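Local coordinates for protein Hen1 (Anabaena variabilis, PDB 3JWH) that probably transfers a methyl group from S-adenosylmethionine to the 2'-hydroxyl of the 3'-terminal nucleotide of RNA through its methyltransferase domain, at residues 12-15 / 16-19; 68-71 / 72-76; 167-170 / 171-175. All coordinates share one frame; numbering follows the deposited sequence.

Contact 1: residues 12-15 / 16-19; sequences SLNQ and QRMN
R17 and N14 meet one helical turn apart, near the start of the helix 13-27, just after the N-cap residue S12, and this is the tight side of the contact. R17 is buried and runs alongside the more exposed N14, NH1 at its guanidinium edge giving a nearly straight hydrogen bond to OD1 of N14, 3.1 Å long. The bond uses a lone pair of the amide oxygen and lies in the guanidinium plane, although the two flat groups are turned 47° against each other. With CG of R17 anti to its own nitrogen (chi1 -163°) and a bend at chi3, the guanidinium folds back over the first turn, where NH2 comes 3.7 Å from CG of L13. M18 is buried too: its CB rests 3.7 Å from O of N14, and its side chain reaches N42, L43 and I46 of the helix 42-49, close to the bound S-adenosyl-L-homocysteine. The other side, with Q15 and N19, faces solvent, and there the placing of the two amides is doubtful. R17 also forms a salt bridge from NE to E110, a residue of the cofactor pocket. With an alanine at R17 the E110 carboxylate would probably be left without its charged mate and the N14 amide freer to turn. Held by an amide and a carboxylate, this buried cation probably helps join the helix start to the ligand pocket.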
loop_
_atom_site.group_PDB
_atom_site.type_symbol
_atom_site.label_atom_id
_atom_site.label_comp_id
_atom_site.label_asym_id
_atom_site.label_seq_id
_atom_site.Cartn_x
_atom_site.Cartn_y
_atom_site.Cartn_z
ATOM N N SER A 12 -18.510 1.754 0.412
ATOM C CA SER A 12 -17.987 2.494 -0.735
ATOM C C SER A 12 -16.769 1.774 -1.329
ATOM O O SER A 12 -16.283 0.794 -0.763
ATOM C CB SER A 12 -17.582 3.906 -0.306
ATOM O OG SER A 12 -16.781 4.526 -1.294
ATOM N N LEU A 13 -16.277 2.262 -2.466
ATOM C CA LEU A 13 -15.123 1.640 -3.110
ATOM C C LEU A 13 -13.877 1.760 -2.250
ATOM O O LEU A 13 -13.172 0.775 -2.036
ATOM C CB LEU A 13 -14.860 2.268 -4.481
ATOM C CG LEU A 13 -13.626 1.738 -5.217
ATOM C CD1 LEU A 13 -13.654 0.224 -5.279
ATOM C CD2 LEU A 13 -13.578 2.334 -6.611
ATOM N N ASN A 14 -13.616 2.971 -1.760
ATOM C CA ASN A 14 -12.454 3.234 -0.917
ATOM C C ASN A 14 -12.504 2.394 0.341
ATOM O O ASN A 14 -11.492 1.840 0.775
ATOM C CB ASN A 14 -12.395 4.704 -0.522
ATOM C CG ASN A 14 -12.316 5.614 -1.713
ATOM O OD1 ASN A 14 -11.536 5.374 -2.635
ATOM N ND2 ASN A 14 -13.118 6.675 -1.705
ATOM N N GLN A 15 -13.689 2.315 0.934
ATOM C CA GLN A 15 -13.862 1.530 2.142
ATOM C C GLN A 15 -13.632 0.068 1.803
ATOM O O GLN A 15 -13.206 -0.715 2.648
ATOM C CB GLN A 15 -15.266 1.723 2.715
ATOM C CG GLN A 15 -15.526 0.929 3.988
ATOM C CD GLN A 15 -14.571 1.299 5.111
ATOM O OE1 GLN A 15 -14.449 2.468 5.477
ATOM N NE2 GLN A 15 -13.893 0.302 5.664
ATOM N N GLN A 16 -13.918 -0.306 0.564
ATOM C CA GLN A 16 -13.701 -1.685 0.162
ATOM C C GLN A 16 -12.215 -1.953 0.063
ATOM O O GLN A 16 -11.742 -3.029 0.420
ATOM C CB GLN A 16 -14.350 -1.969 -1.186
ATOM C CG GLN A 16 -15.777 -2.431 -1.083
ATOM C CD GLN A 16 -16.292 -2.974 -2.395
ATOM O OE1 GLN A 16 -17.413 -3.469 -2.473
ATOM N NE2 GLN A 16 -15.471 -2.886 -3.439
ATOM N N ARG A 17 -11.484 -0.964 -0.434
ATOM C CA ARG A 17 -10.048 -1.101 -0.576
ATOM C C ARG A 17 -9.413 -1.226 0.800
ATOM O O ARG A 17 -8.668 -2.166 1.062
ATOM C CB ARG A 17 -9.462 0.099 -1.323
ATOM C CG ARG A 17 -8.068 -0.176 -1.869
ATOM C CD ARG A 17 -7.517 0.983 -2.678
ATOM N NE ARG A 17 -8.380 1.345 -3.794
ATOM C CZ ARG A 17 -9.276 2.326 -3.759
ATOM N NH1 ARG A 17 -9.425 3.051 -2.660
ATOM N NH2 ARG A 17 -10.031 2.574 -4.821
ATOM N N MET A 18 -9.731 -0.289 1.687
ATOM C CA MET A 18 -9.173 -0.332 3.025
ATOM C C MET A 18 -9.443 -1.653 3.737
ATOM O O MET A 18 -8.532 -2.234 4.336
ATOM C CB MET A 18 -9.694 0.832 3.860
ATOM C CG MET A 18 -8.576 1.727 4.382
ATOM S SD MET A 18 -7.741 2.637 3.077
ATOM C CE MET A 18 -8.779 4.081 3.014
ATOM N N ASN A 19 -10.682 -2.131 3.678
ATOM C CA ASN A 19 -11.028 -3.403 4.319
ATOM C C ASN A 19 -10.190 -4.522 3.716
ATOM O O ASN A 19 -9.730 -5.426 4.414
ATOM C CB ASN A 19 -12.511 -3.728 4.104
ATOM C CG ASN A 19 -13.427 -2.938 5.023
ATOM O OD1 ASN A 19 -13.443 -3.154 6.237
ATOM N ND2 ASN A 19 -14.195 -2.018 4.446
#

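Contact 2: residues 68-71 / 72-76; sequences IAQE and RLDRL
R72 lays the first carbons of its side chain over the carbonyl end of the preceding turn, with CG 3.4 Å from O of I68 and 3.7 Å from O of A69. Its chi1 of 39° sets CG between the backbone nitrogen and the carbonyl carbon, and a bend at chi3 turns the guanidinium out of the contact, where NH1 donates to O of Q40. L73 leans on the same turn from its own side: CB and CG both lie 3.2 Å from O of A69, the oxygen that also accepts the backbone N-H of L73 at 2.9 Å. Beyond these two residues the helical bonding slackens. N of D74 is divided between two weak bonds, to O of Q70 and to O of E71, and L73 to L76 form a type I turn. The D74 carboxylate and the Q70 amide have planes only 18° apart, but OD2 of D74 lies 2.8 Å from the backbone O of Q70, two acceptors that do not bond, which makes the carboxylate's placing doubtful. On the exposed flank E71 and R75 carry opposite charges without contact, OE1 of E71 being 4.6 Å from NH2 of R75. Around this C-terminal end of the helix 63-73, R72 packs against N42 and K45 of the helix 42-49, Q70 and L73 touch L88 and L86 of the strand 86-90, and D74 meets W83 of the helix 80-83.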
loop_
_atom_site.group_PDB
_atom_site.type_symbol
_atom_site.label_atom_id
_atom_site.label_comp_id
_atom_site.label_asym_id
_atom_site.label_seq_id
_atom_site.Cartn_x
_atom_site.Cartn_y
_atom_site.Cartn_z
ATOM N N ILE A 68 -2.121 17.360 6.614
ATOM C CA ILE A 68 -3.522 16.994 6.640
ATOM C C ILE A 68 -3.685 15.652 7.359
ATOM O O ILE A 68 -4.570 15.503 8.197
ATOM C CB ILE A 68 -4.087 16.942 5.202
ATOM C CG1 ILE A 68 -4.094 18.367 4.624
ATOM C CG2 ILE A 68 -5.483 16.351 5.200
ATOM C CD1 ILE A 68 -4.476 18.453 3.178
ATOM N N ALA A 69 -2.820 14.686 7.054
ATOM C CA ALA A 69 -2.889 13.379 7.708
ATOM C C ALA A 69 -2.856 13.534 9.231
ATOM O O ALA A 69 -3.681 12.959 9.945
ATOM C CB ALA A 69 -1.738 12.506 7.256
ATOM N N GLN A 70 -1.891 14.309 9.720
ATOM C CA GLN A 70 -1.731 14.548 11.148
ATOM C C GLN A 70 -3.010 15.187 11.696
ATOM O O GLN A 70 -3.456 14.883 12.799
ATOM C CB GLN A 70 -0.526 15.473 11.379
ATOM C CG GLN A 70 -0.093 15.633 12.823
ATOM C CD GLN A 70 0.129 14.300 13.506
ATOM O OE1 GLN A 70 -0.826 13.647 13.929
ATOM N NE2 GLN A 70 1.388 13.876 13.603
ATOM N N GLU A 71 -3.605 16.060 10.896
ATOM C CA GLU A 71 -4.821 16.762 11.276
ATOM C C GLU A 71 -5.994 15.825 11.554
ATOM O O GLU A 71 -6.567 15.859 12.640
ATOM C CB GLU A 71 -5.189 17.760 10.183
ATOM C CG GLU A 71 -6.302 18.722 10.547
ATOM C CD GLU A 71 -6.397 19.866 9.551
ATOM O OE1 GLU A 71 -6.468 19.587 8.329
ATOM O OE2 GLU A 71 -6.399 21.040 9.984
ATOM N N ARG A 72 -6.359 14.986 10.593
ATOM C CA ARG A 72 -7.477 14.087 10.836
ATOM C C ARG A 72 -7.129 12.969 11.818
ATOM O O ARG A 72 -7.997 12.497 12.564
ATOM C CB ARG A 72 -8.034 13.529 9.523
ATOM C CG ARG A 72 -7.033 13.186 8.458
ATOM C CD ARG A 72 -7.743 13.043 7.111
ATOM N NE ARG A 72 -8.681 11.921 7.079
ATOM C CZ ARG A 72 -8.328 10.638 7.047
ATOM N NH1 ARG A 72 -7.049 10.292 7.041
ATOM N NH2 ARG A 72 -9.259 9.693 7.017
ATOM N N LEU A 73 -5.865 12.563 11.846
ATOM C CA LEU A 73 -5.462 11.519 12.772
ATOM C C LEU A 73 -5.677 12.038 14.177
ATOM O O LEU A 73 -5.878 11.263 15.108
ATOM C CB LEU A 73 -3.995 11.123 12.575
ATOM C CG LEU A 73 -3.697 10.135 11.433
ATOM C CD1 LEU A 73 -2.195 9.986 11.218
ATOM C CD2 LEU A 73 -4.307 8.791 11.751
ATOM N N ASP A 74 -5.654 13.357 14.328
ATOM C CA ASP A 74 -5.845 13.956 15.640
ATOM C C ASP A 74 -7.302 14.050 16.040
ATOM O O ASP A 74 -7.610 14.419 17.159
ATOM C CB ASP A 74 -5.203 15.341 15.704
ATOM C CG ASP A 74 -3.715 15.271 15.948
ATOM O OD1 ASP A 74 -3.307 14.444 16.776
ATOM O OD2 ASP A 74 -2.959 16.037 15.326
ATOM N N ARG A 75 -8.201 13.730 15.120
ATOM C CA ARG A 75 -9.619 13.760 15.427
ATOM C C ARG A 75 -9.976 12.483 16.190
ATOM O O ARG A 75 -11.110 12.308 16.640
ATOM C CB ARG A 75 -10.434 13.876 14.136
ATOM C CG ARG A 75 -10.196 15.193 13.387
ATOM C CD ARG A 75 -10.830 15.176 12.003
ATOM N NE ARG A 75 -10.547 16.393 11.242
ATOM C CZ ARG A 75 -10.832 16.544 9.949
ATOM N NH1 ARG A 75 -11.404 15.552 9.276
ATOM N NH2 ARG A 75 -10.544 17.682 9.329
ATOM N N LEU A 76 -8.993 11.602 16.350
ATOM C CA LEU A 76 -9.193 10.350 17.067
ATOM C C LEU A 76 -9.003 10.524 18.571
ATOM O O LEU A 76 -8.263 11.396 19.028
ATOM C CB LEU A 76 -8.208 9.285 16.583
ATOM C CG LEU A 76 -8.230 8.889 15.109
ATOM C CD1 LEU A 76 -7.119 7.897 14.851
ATOM C CD2 LEU A 76 -9.562 8.289 14.745
#

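Contact 3: residues 167-170 / 171-175; sequences TRSQ and FQNWA
Regular i to i+4 bonds run through the first turns of the helix 168-181, from N of F171 to O of T167 at 3.0 Å and from N of W174 to O of Q170 at the same length. T167 is the N-cap: its OG1 accepts the backbone N-H of Q170 at 3.1 Å, a nearly straight bond of 163° that satisfies an amide in the first turn, where no earlier helical carbonyl can serve it. F171 sets its CB 3.6 Å from O of T167, and with CG anti to its nitrogen (chi1 -177°) the ring swings away from the preceding turn into the protein. Q172 lies over the carbonyl before it, its CB 3.3 Å from O of R168. On the solvent side, N173 folds back toward S169: its chi1 of -67° puts CG beside its own nitrogen, bringing CG to 3.1 Å from O of S169. That carbonyl already takes the backbone N-H of N173 at 2.9 Å, and the amide lies close beside it, but ND2 is at too poor an angle to bond to this oxygen. R168 and W174 take their polar partners from outside this turn: R168 forms a salt bridge with E144, and W174 hydrogen-bonds through NE1 to E124 while meeting the W166 ring edge to face. The helix thus lies against the sheet, with F171 on V138 and T140 of the strand 135-141 and on Q203 and A205 of the strand 202-209, and with Q172 and A175 on F188 of the strand 184-188.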
loop_
_atom_site.group_PDB
_atom_site.type_symbol
_atom_site.label_atom_id
_atom_site.label_comp_id
_atom_site.label_asym_id
_atom_site.label_seq_id
_atom_site.Cartn_x
_atom_site.Cartn_y
_atom_site.Cartn_z
ATOM N N THR A 167 -3.967 -1.867 -16.850
ATOM C CA THR A 167 -4.886 -2.940 -17.222
ATOM C C THR A 167 -4.559 -4.125 -16.317
ATOM O O THR A 167 -3.509 -4.137 -15.681
ATOM C CB THR A 167 -4.694 -3.370 -18.696
ATOM O OG1 THR A 167 -3.339 -3.794 -18.899
ATOM C CG2 THR A 167 -5.013 -2.213 -19.638
ATOM N N ARG A 168 -5.448 -5.111 -16.248
ATOM C CA ARG A 168 -5.201 -6.273 -15.403
ATOM C C ARG A 168 -3.950 -7.012 -15.858
ATOM O O ARG A 168 -3.223 -7.603 -15.051
ATOM C CB ARG A 168 -6.383 -7.230 -15.448
ATOM C CG ARG A 168 -7.631 -6.729 -14.754
ATOM C CD ARG A 168 -8.809 -7.610 -15.128
ATOM N NE ARG A 168 -9.095 -7.517 -16.557
ATOM C CZ ARG A 168 -9.975 -8.281 -17.204
ATOM N NH1 ARG A 168 -10.666 -9.212 -16.550
ATOM N NH2 ARG A 168 -10.167 -8.106 -18.509
ATOM N N SER A 169 -3.713 -6.975 -17.164
ATOM C CA SER A 169 -2.567 -7.638 -17.758
ATOM C C SER A 169 -1.286 -6.916 -17.364
ATOM O O SER A 169 -0.335 -7.537 -16.897
ATOM C CB SER A 169 -2.709 -7.651 -19.283
ATOM O OG SER A 169 -1.582 -8.257 -19.894
ATOM N N GLN A 170 -1.272 -5.602 -17.556
ATOM C CA GLN A 170 -0.112 -4.799 -17.217
ATOM C C GLN A 170 0.277 -4.959 -15.749
ATOM O O GLN A 170 1.448 -5.186 -15.437
ATOM C CB GLN A 170 -0.387 -3.331 -17.545
ATOM C CG GLN A 170 -0.355 -3.061 -19.046
ATOM C CD GLN A 170 -0.818 -1.666 -19.430
ATOM O OE1 GLN A 170 -0.695 -1.264 -20.593
ATOM N NE2 GLN A 170 -1.357 -0.925 -18.465
ATOM N N PHE A 171 -0.703 -4.856 -14.859
ATOM C CA PHE A 171 -0.473 -4.992 -13.430
ATOM C C PHE A 171 0.091 -6.361 -13.069
ATOM O O PHE A 171 1.053 -6.465 -12.301
ATOM C CB PHE A 171 -1.772 -4.792 -12.653
ATOM C CG PHE A 171 -1.597 -4.842 -11.160
ATOM C CD1 PHE A 171 -0.765 -3.925 -10.511
ATOM C CD2 PHE A 171 -2.255 -5.800 -10.403
ATOM C CE1 PHE A 171 -0.601 -3.970 -9.128
ATOM C CE2 PHE A 171 -2.099 -5.854 -9.017
ATOM C CZ PHE A 171 -1.270 -4.935 -8.378
ATOM N N GLN A 172 -0.521 -7.412 -13.606
ATOM C CA GLN A 172 -0.069 -8.762 -13.319
ATOM C C GLN A 172 1.299 -9.106 -13.901
ATOM O O GLN A 172 2.035 -9.894 -13.315
ATOM C CB GLN A 172 -1.132 -9.781 -13.747
ATOM C CG GLN A 172 -2.210 -9.927 -12.679
ATOM C CD GLN A 172 -3.292 -10.932 -13.007
ATOM O OE1 GLN A 172 -3.013 -12.081 -13.351
ATOM N NE2 GLN A 172 -4.547 -10.505 -12.878
ATOM N N ASN A 173 1.653 -8.513 -15.033
ATOM C CA ASN A 173 2.964 -8.767 -15.624
ATOM C C ASN A 173 3.995 -8.033 -14.772
ATOM O O ASN A 173 5.100 -8.525 -14.547
ATOM C CB ASN A 173 3.048 -8.235 -17.060
ATOM C CG ASN A 173 2.152 -8.991 -18.026
ATOM O OD1 ASN A 173 1.830 -10.172 -17.825
ATOM N ND2 ASN A 173 1.761 -8.312 -19.105
ATOM N N TRP A 174 3.622 -6.840 -14.319
ATOM C CA TRP A 174 4.490 -6.027 -13.484
ATOM C C TRP A 174 4.828 -6.807 -12.223
ATOM O O TRP A 174 5.997 -6.905 -11.847
ATOM C CB TRP A 174 3.802 -4.720 -13.084
ATOM C CG TRP A 174 4.576 -3.956 -12.039
ATOM C CD1 TRP A 174 5.728 -3.233 -12.235
ATOM C CD2 TRP A 174 4.326 -3.934 -10.628
ATOM N NE1 TRP A 174 6.211 -2.777 -11.031
ATOM C CE2 TRP A 174 5.373 -3.194 -10.027
ATOM C CE3 TRP A 174 3.322 -4.470 -9.812
ATOM C CZ2 TRP A 174 5.445 -2.981 -8.641
ATOM C CZ3 TRP A 174 3.392 -4.254 -8.429
ATOM C CH2 TRP A 174 4.448 -3.520 -7.862
ATOM N N ALA A 175 3.799 -7.369 -11.588
ATOM C CA ALA A 175 3.962 -8.118 -10.350
ATOM C C ALA A 175 4.706 -9.427 -10.527
ATOM O O ALA A 175 5.484 -9.826 -9.664
ATOM C CB ALA A 175 2.607 -8.372 -9.707
#

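All three contacts are continuous stretches at the ends of helices in one methyltransferase domain, each on a different helix. Contacts 1 and 3 open helices, while contact 2 closes one. Contacts 1 and 2 are partly buried, come nearer the bound S-adenosyl-L-homocysteine than contact 3 does and both send side chains to the helix 42-49. Contact 3 is largely at the surface, on the opposite side of the chain's centre from contact 2, with about 34 Å between their centres. The chemistry follows the place: an arginine bridging an amide and a pocket carboxylate in contact 1, carbonyl packing and weakening backbone bonds in contact 2, and a threonine cap with an inward phenylalanine in contact 3.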